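PDB 4NQ3: cyanuric acid amidohydrolase from Azorhizobium caulinodans, which hydrolyses the s-triazine ring of cyanuric acid, opening it to carboxybiuret, an intermediate that decarboxylates spontaneously to biuret. Local coordinates for residues M1-V6 with E243-L249; M256-V262 with F316-L321. All coordinates share one frame; numbering follows the deposited sequence.

The two contacts show how a chain of three similar repeats combines polar and water-mediated contacts with apolar packing. Contact 1 lies near the surface and joins different repeats: the opening strand of the first meets the connection between the second and third, through a backbone hydrogen bond, two bridging waters and a tryptophan. Contact 2 is buried and stays within the third repeat, where the loop after strand 249-256 rests on helix 309-325 through side-chain packing, with no hydrogen bond across. Strand 249-256 links them, Leu249 at its start belonging to contact 1 and Met256 at its end to contact 2; their centres are about 30 Å apart.

Contact 1 of 2, residues M1-V6 with E243-L249; sequences MPIAKV and EGWSGPL
Pro2 and Trp245 meet at about a right angle, the proline laid over one face of the indole, and the tryptophan can be traced outward atom by atom. Its CB sits 3.8 Å from Pro2 O. CG stands anti to the carbonyl carbon (chi1 -78°), which brings the indole back over Pro2 even though the CB bond points away. Further out, the five-membered ring receives Pro2 CG in a CH-pi contact, 4.0 Å from the ring centroid and only 7° off the normal. The six-membered ring then reaches along the strand: CE3 still passes near Pro2 O, while CZ3 lies 3.7 Å from Ala4 CB, and the ring edge here faces Ala4 N, near the ring plane. From the five-membered ring, NE1 makes a weak hydrogen bond to Ala142 O. An alanine in place of Trp245 would probably leave Pro2 CG without the aromatic face beneath it and open a gap beside Ala4 CB.

Within this chain strand 2-10 is an outermost strand of its four-stranded mixed sheet; Ile3 and Lys5 pair with strand 89-97, and the 243-249 connection between the second and third repeats runs past the strand's other edge. Here Ser246 N donates to Pro2 O over 3.0 Å, a nearly straight bond (168°). Beyond it the backbones part and water takes over: one molecule accepts from Ala4 N at 2.8 Å and donates to Ser246 O, and a second donates to Ala4 O and accepts from Leu249 N at 3.1 Å. Ile3 lies against the Ser246 carbonyl, its CA sending a CA-H...O contact to that oxygen. Farther along, the side chains of Leu249 and Val6 cross obliquely, CD1 of Leu249 meeting CG2 of Val6 at 3.8 Å, and Leu107 of strand 106-113 also touches Val6.

Contact 2 of 2, residues M256-V262 with F316-L321; sequences MADAIDV and FVAGAL
With CG anti to the backbone N (chi1 -164°), Phe316 holds its ring against the 256-262 loop, and Ile260 answers with a chi1 of 57° that tucks CG1 between its own N and carbonyl carbon and sets CG2 anti to that carbon. The methyl CG2 thereby arrives obliquely against the ring, nearest to Phe316 CE2. Ala259 comes from another direction: its CB meets the ring edge at CD2, 4.0 Å away, and at the same time touches Val317 CG2.

The loop contains a type I beta turn from Asp258 to Asp261, reinforced by an Asx turn in which Ile260 N reaches Asp258 OD1 from above the carboxylate plane, at 3.3 Å. Asp258 OD2 has a salt bridge to Arg295, and Asp261 OD2 uses its anti lone pair to accept from Ala257 N at 2.9 Å.

Further along the helix, one turn on from Phe316 and Val317, Val262 CG1 packs on Ala320 CB at 3.9 Å and more distantly on Leu321 CD2. The selenium of Met256, a selenomethionine, touches Val317 CG1 at 4.2 Å and, more loosely, Leu321 CD2. Helix 309-325 also carries the substrate-binding Arg314, while Ala322 and Gly85 of a second subunit pack on Ile260 and Phe316 respectively.

Contact 1 of 2, residues M1-V6 with E243-L249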
loop_
_atom_site.group_PDB
_atom_site.type_symbol
_atom_site.label_atom_id
_atom_site.label_comp_id
_atom_site.label_asym_id
_atom_site.label_seq_id
_atom_site.Cartn_x
_atom_site.Cartn_y
_atom_site.Cartn_z
HETATM N N MSE A 1 46.680 -20.472 -5.473
HETATM C CA MSE A 1 45.859 -19.555 -6.274
HETATM C C MSE A 1 44.345 -19.743 -6.074
HETATM O O MSE A 1 43.802 -20.779 -6.441
HETATM C CB MSE A 1 46.190 -19.715 -7.761
HETATM C CG MSE A 1 47.089 -18.618 -8.355
HETATM SE SE MSE A 1 46.406 -17.924 -10.051
HETATM C CE MSE A 1 47.742 -16.542 -10.358
ATOM N N PRO A 2 43.659 -18.725 -5.526
ATOM C CA PRO A 2 42.233 -18.763 -5.172
ATOM C C PRO A 2 41.244 -18.631 -6.337
ATOM O O PRO A 2 41.497 -17.977 -7.350
ATOM C CB PRO A 2 42.079 -17.561 -4.247
ATOM C CG PRO A 2 43.093 -16.608 -4.738
ATOM C CD PRO A 2 44.268 -17.433 -5.173
ATOM N N ILE A 3 40.094 -19.266 -6.151
ATOM C CA ILE A 3 39.000 -19.329 -7.113
ATOM C C ILE A 3 37.703 -18.744 -6.551
ATOM O O ILE A 3 37.283 -19.104 -5.454
ATOM C CB ILE A 3 38.759 -20.783 -7.516
ATOM C CG1 ILE A 3 40.056 -21.352 -8.095
ATOM C CG2 ILE A 3 37.557 -20.903 -8.447
ATOM C CD1 ILE A 3 39.963 -22.773 -8.548
ATOM N N ALA A 4 37.044 -17.865 -7.291
ATOM C CA ALA A 4 35.726 -17.406 -6.855
ATOM C C ALA A 4 34.659 -18.411 -7.265
ATOM O O ALA A 4 34.595 -18.855 -8.410
ATOM C CB ALA A 4 35.398 -16.032 -7.427
ATOM N N LYS A 5 33.804 -18.753 -6.322
ATOM C CA LYS A 5 32.686 -19.625 -6.602
ATOM C C LYS A 5 31.430 -18.853 -6.207
ATOM O O LYS A 5 31.306 -18.392 -5.070
ATOM C CB LYS A 5 32.845 -20.945 -5.823
ATOM C CG LYS A 5 33.576 -22.052 -6.597
ATOM C CD LYS A 5 34.166 -23.147 -5.698
ATOM C CE LYS A 5 33.098 -24.043 -5.039
ATOM N NZ LYS A 5 33.610 -24.920 -3.905
ATOM N N VAL A 6 30.524 -18.655 -7.157
ATOM C CA VAL A 6 29.278 -17.941 -6.879
ATOM C C VAL A 6 28.069 -18.857 -7.013
ATOM O O VAL A 6 27.862 -19.463 -8.072
ATOM C CB VAL A 6 29.112 -16.747 -7.811
ATOM C CG1 VAL A 6 27.790 -16.058 -7.560
ATOM C CG2 VAL A 6 30.260 -15.805 -7.614
ATOM N N GLU A 243 44.599 -10.636 -11.660
ATOM C CA GLU A 243 45.581 -11.602 -12.133
ATOM C C GLU A 243 45.836 -12.697 -11.082
ATOM O O GLU A 243 46.202 -13.826 -11.430
ATOM C CB GLU A 243 46.894 -10.906 -12.490
ATOM C CG GLU A 243 46.777 -9.811 -13.541
ATOM C CD GLU A 243 46.560 -10.352 -14.949
ATOM O OE1 GLU A 243 46.780 -11.569 -15.161
ATOM O OE2 GLU A 243 46.198 -9.552 -15.850
ATOM N N GLY A 244 45.676 -12.349 -9.803
ATOM C CA GLY A 244 45.993 -13.255 -8.711
ATOM C C GLY A 244 44.874 -14.188 -8.316
ATOM O O GLY A 244 44.934 -14.837 -7.271
ATOM N N TRP A 245 43.837 -14.227 -9.149
ATOM C CA TRP A 245 42.717 -15.152 -9.003
ATOM C C TRP A 245 42.557 -15.981 -10.283
ATOM O O TRP A 245 42.938 -15.540 -11.359
ATOM C CB TRP A 245 41.420 -14.392 -8.708
ATOM C CG TRP A 245 41.243 -13.904 -7.287
ATOM C CD1 TRP A 245 41.965 -12.948 -6.652
ATOM C CD2 TRP A 245 40.227 -14.317 -6.358
ATOM N NE1 TRP A 245 41.490 -12.758 -5.376
ATOM C CE2 TRP A 245 40.424 -13.588 -5.173
ATOM C CE3 TRP A 245 39.178 -15.236 -6.417
ATOM C CZ2 TRP A 245 39.619 -13.750 -4.058
ATOM C CZ3 TRP A 245 38.384 -15.400 -5.308
ATOM C CH2 TRP A 245 38.609 -14.660 -4.140
ATOM N N SER A 246 42.006 -17.183 -10.178
ATOM C CA SER A 246 41.649 -17.932 -11.383
ATOM C C SER A 246 40.312 -18.666 -11.232
ATOM O O SER A 246 39.752 -18.752 -10.142
ATOM C CB SER A 246 42.737 -18.932 -11.740
ATOM O OG SER A 246 42.699 -20.000 -10.816
ATOM N N GLY A 247 39.808 -19.192 -12.335
ATOM C CA GLY A 247 38.536 -19.873 -12.334
ATOM C C GLY A 247 37.762 -19.474 -13.570
ATOM O O GLY A 247 38.200 -18.651 -14.370
ATOM N N PRO A 248 36.590 -20.065 -13.743
ATOM C CA PRO A 248 35.787 -19.818 -14.937
ATOM C C PRO A 248 35.059 -18.478 -14.909
ATOM O O PRO A 248 34.687 -17.950 -15.955
ATOM C CB PRO A 248 34.794 -20.980 -14.925
ATOM C CG PRO A 248 34.675 -21.365 -13.507
ATOM C CD PRO A 248 35.996 -21.084 -12.861
ATOM N N LEU A 249 34.848 -17.928 -13.723
ATOM C CA LEU A 249 33.963 -16.782 -13.614
ATOM C C LEU A 249 34.681 -15.452 -13.831
ATOM O O LEU A 249 35.733 -15.199 -13.239
ATOM C CB LEU A 249 33.269 -16.801 -12.247
ATOM C CG LEU A 249 32.224 -17.897 -11.985
ATOM C CD1 LEU A 249 31.651 -17.761 -10.608
ATOM C CD2 LEU A 249 31.105 -17.786 -13.011
HETATM O O HOH W 1 36.010 -18.225 -10.817
HETATM O O HOH W 2 37.951 -16.883 -9.787
#

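Contact 2 of 2, residues M256-V262 with F316-L321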
loop_
_atom_site.group_PDB
_atom_site.type_symbol
_atom_site.label_atom_id
_atom_site.label_comp_id
_atom_site.label_asym_id
_atom_site.label_seq_id
_atom_site.Cartn_x
_atom_site.Cartn_y
_atom_site.Cartn_z
HETATM N N MSE A 256 23.520 1.914 -16.695
HETATM C CA MSE A 256 22.280 2.236 -17.369
HETATM C C MSE A 256 22.036 3.741 -17.321
HETATM O O MSE A 256 22.000 4.337 -16.237
HETATM C CB MSE A 256 21.124 1.500 -16.724
HETATM C CG MSE A 256 21.229 -0.002 -16.809
HETATM SE SE MSE A 256 19.703 -0.826 -15.874
HETATM C CE MSE A 256 18.325 -0.508 -17.263
ATOM N N ALA A 257 21.865 4.346 -18.496
ATOM C CA ALA A 257 21.654 5.783 -18.607
ATOM C C ALA A 257 20.302 6.152 -18.002
ATOM O O ALA A 257 20.148 7.199 -17.356
ATOM C CB ALA A 257 21.737 6.201 -20.033
ATOM N N ASP A 258 19.323 5.278 -18.218
ATOM C CA ASP A 258 18.029 5.397 -17.553
ATOM C C ASP A 258 17.391 4.011 -17.331
ATOM O O ASP A 258 18.029 2.971 -17.548
ATOM C CB ASP A 258 17.087 6.316 -18.334
ATOM C CG ASP A 258 16.926 5.907 -19.776
ATOM O OD1 ASP A 258 16.994 4.690 -20.061
ATOM O OD2 ASP A 258 16.732 6.812 -20.628
ATOM N N ALA A 259 16.132 4.020 -16.900
ATOM C CA ALA A 259 15.460 2.821 -16.416
ATOM C C ALA A 259 15.196 1.803 -17.517
ATOM O O ALA A 259 14.906 0.648 -17.230
ATOM C CB ALA A 259 14.167 3.186 -15.712
ATOM N N ILE A 260 15.280 2.202 -18.775
ATOM C CA ILE A 260 15.039 1.221 -19.821
ATOM C C ILE A 260 16.252 1.046 -20.725
ATOM O O ILE A 260 16.153 0.501 -21.832
ATOM C CB ILE A 260 13.816 1.578 -20.674
ATOM C CG1 ILE A 260 13.977 2.966 -21.282
ATOM C CG2 ILE A 260 12.543 1.486 -19.848
ATOM C CD1 ILE A 260 12.814 3.367 -22.107
ATOM N N ASP A 261 17.408 1.478 -20.231
ATOM C CA ASP A 261 18.646 1.352 -20.989
ATOM C C ASP A 261 19.259 -0.029 -20.772
ATOM O O ASP A 261 20.033 -0.228 -19.835
ATOM C CB ASP A 261 19.630 2.450 -20.588
ATOM C CG ASP A 261 20.870 2.460 -21.456
ATOM O OD1 ASP A 261 20.768 2.017 -22.626
ATOM O OD2 ASP A 261 21.937 2.914 -20.972
ATOM N N VAL A 262 18.900 -0.984 -21.627
ATOM C CA VAL A 262 19.290 -2.379 -21.412
ATOM C C VAL A 262 20.554 -2.712 -22.181
ATOM O O VAL A 262 21.002 -3.859 -22.169
ATOM C CB VAL A 262 18.169 -3.377 -21.808
ATOM C CG1 VAL A 262 17.069 -3.419 -20.746
ATOM C CG2 VAL A 262 17.609 -3.030 -23.173
ATOM N N PHE A 316 9.967 -2.104 -12.263
ATOM C CA PHE A 316 10.113 -1.678 -13.645
ATOM C C PHE A 316 11.428 -2.135 -14.246
ATOM O O PHE A 316 11.445 -2.802 -15.283
ATOM C CB PHE A 316 10.009 -0.166 -13.747
ATOM C CG PHE A 316 9.767 0.322 -15.132
ATOM C CD1 PHE A 316 8.566 0.024 -15.790
ATOM C CD2 PHE A 316 10.730 1.098 -15.790
ATOM C CE1 PHE A 316 8.331 0.485 -17.083
ATOM C CE2 PHE A 316 10.503 1.574 -17.100
ATOM C CZ PHE A 316 9.306 1.266 -17.742
ATOM N N VAL A 317 12.534 -1.810 -13.590
ATOM C CA VAL A 317 13.824 -2.221 -14.122
ATOM C C VAL A 317 13.991 -3.751 -14.098
ATOM O O VAL A 317 14.639 -4.308 -14.982
ATOM C CB VAL A 317 14.990 -1.575 -13.340
ATOM C CG1 VAL A 317 16.338 -2.186 -13.755
ATOM C CG2 VAL A 317 14.971 -0.060 -13.510
ATOM N N ALA A 318 13.410 -4.439 -13.113
ATOM C CA ALA A 318 13.534 -5.899 -13.071
ATOM C C ALA A 318 12.922 -6.493 -14.338
ATOM O O ALA A 318 13.485 -7.400 -14.959
ATOM C CB ALA A 318 12.879 -6.483 -11.820
ATOM N N GLY A 319 11.782 -5.940 -14.736
ATOM C CA GLY A 319 11.123 -6.369 -15.948
ATOM C C GLY A 319 11.986 -6.134 -17.176
ATOM O O GLY A 319 12.140 -7.034 -17.998
ATOM N N ALA A 320 12.567 -4.942 -17.311
ATOM C CA ALA A 320 13.419 -4.676 -18.468
ATOM C C ALA A 320 14.575 -5.702 -18.559
ATOM O O ALA A 320 14.727 -6.377 -19.577
ATOM C CB ALA A 320 13.967 -3.248 -18.409
ATOM N N LEU A 321 15.343 -5.868 -17.482
ATOM C CA LEU A 321 16.482 -6.795 -17.473
ATOM C C LEU A 321 16.064 -8.266 -17.675
ATOM O O LEU A 321 16.716 -9.023 -18.403
ATOM C CB LEU A 321 17.259 -6.648 -16.166
ATOM C CG LEU A 321 17.945 -5.300 -15.984
ATOM C CD1 LEU A 321 18.660 -5.223 -14.666
ATOM C CD2 LEU A 321 18.909 -5.051 -17.095
#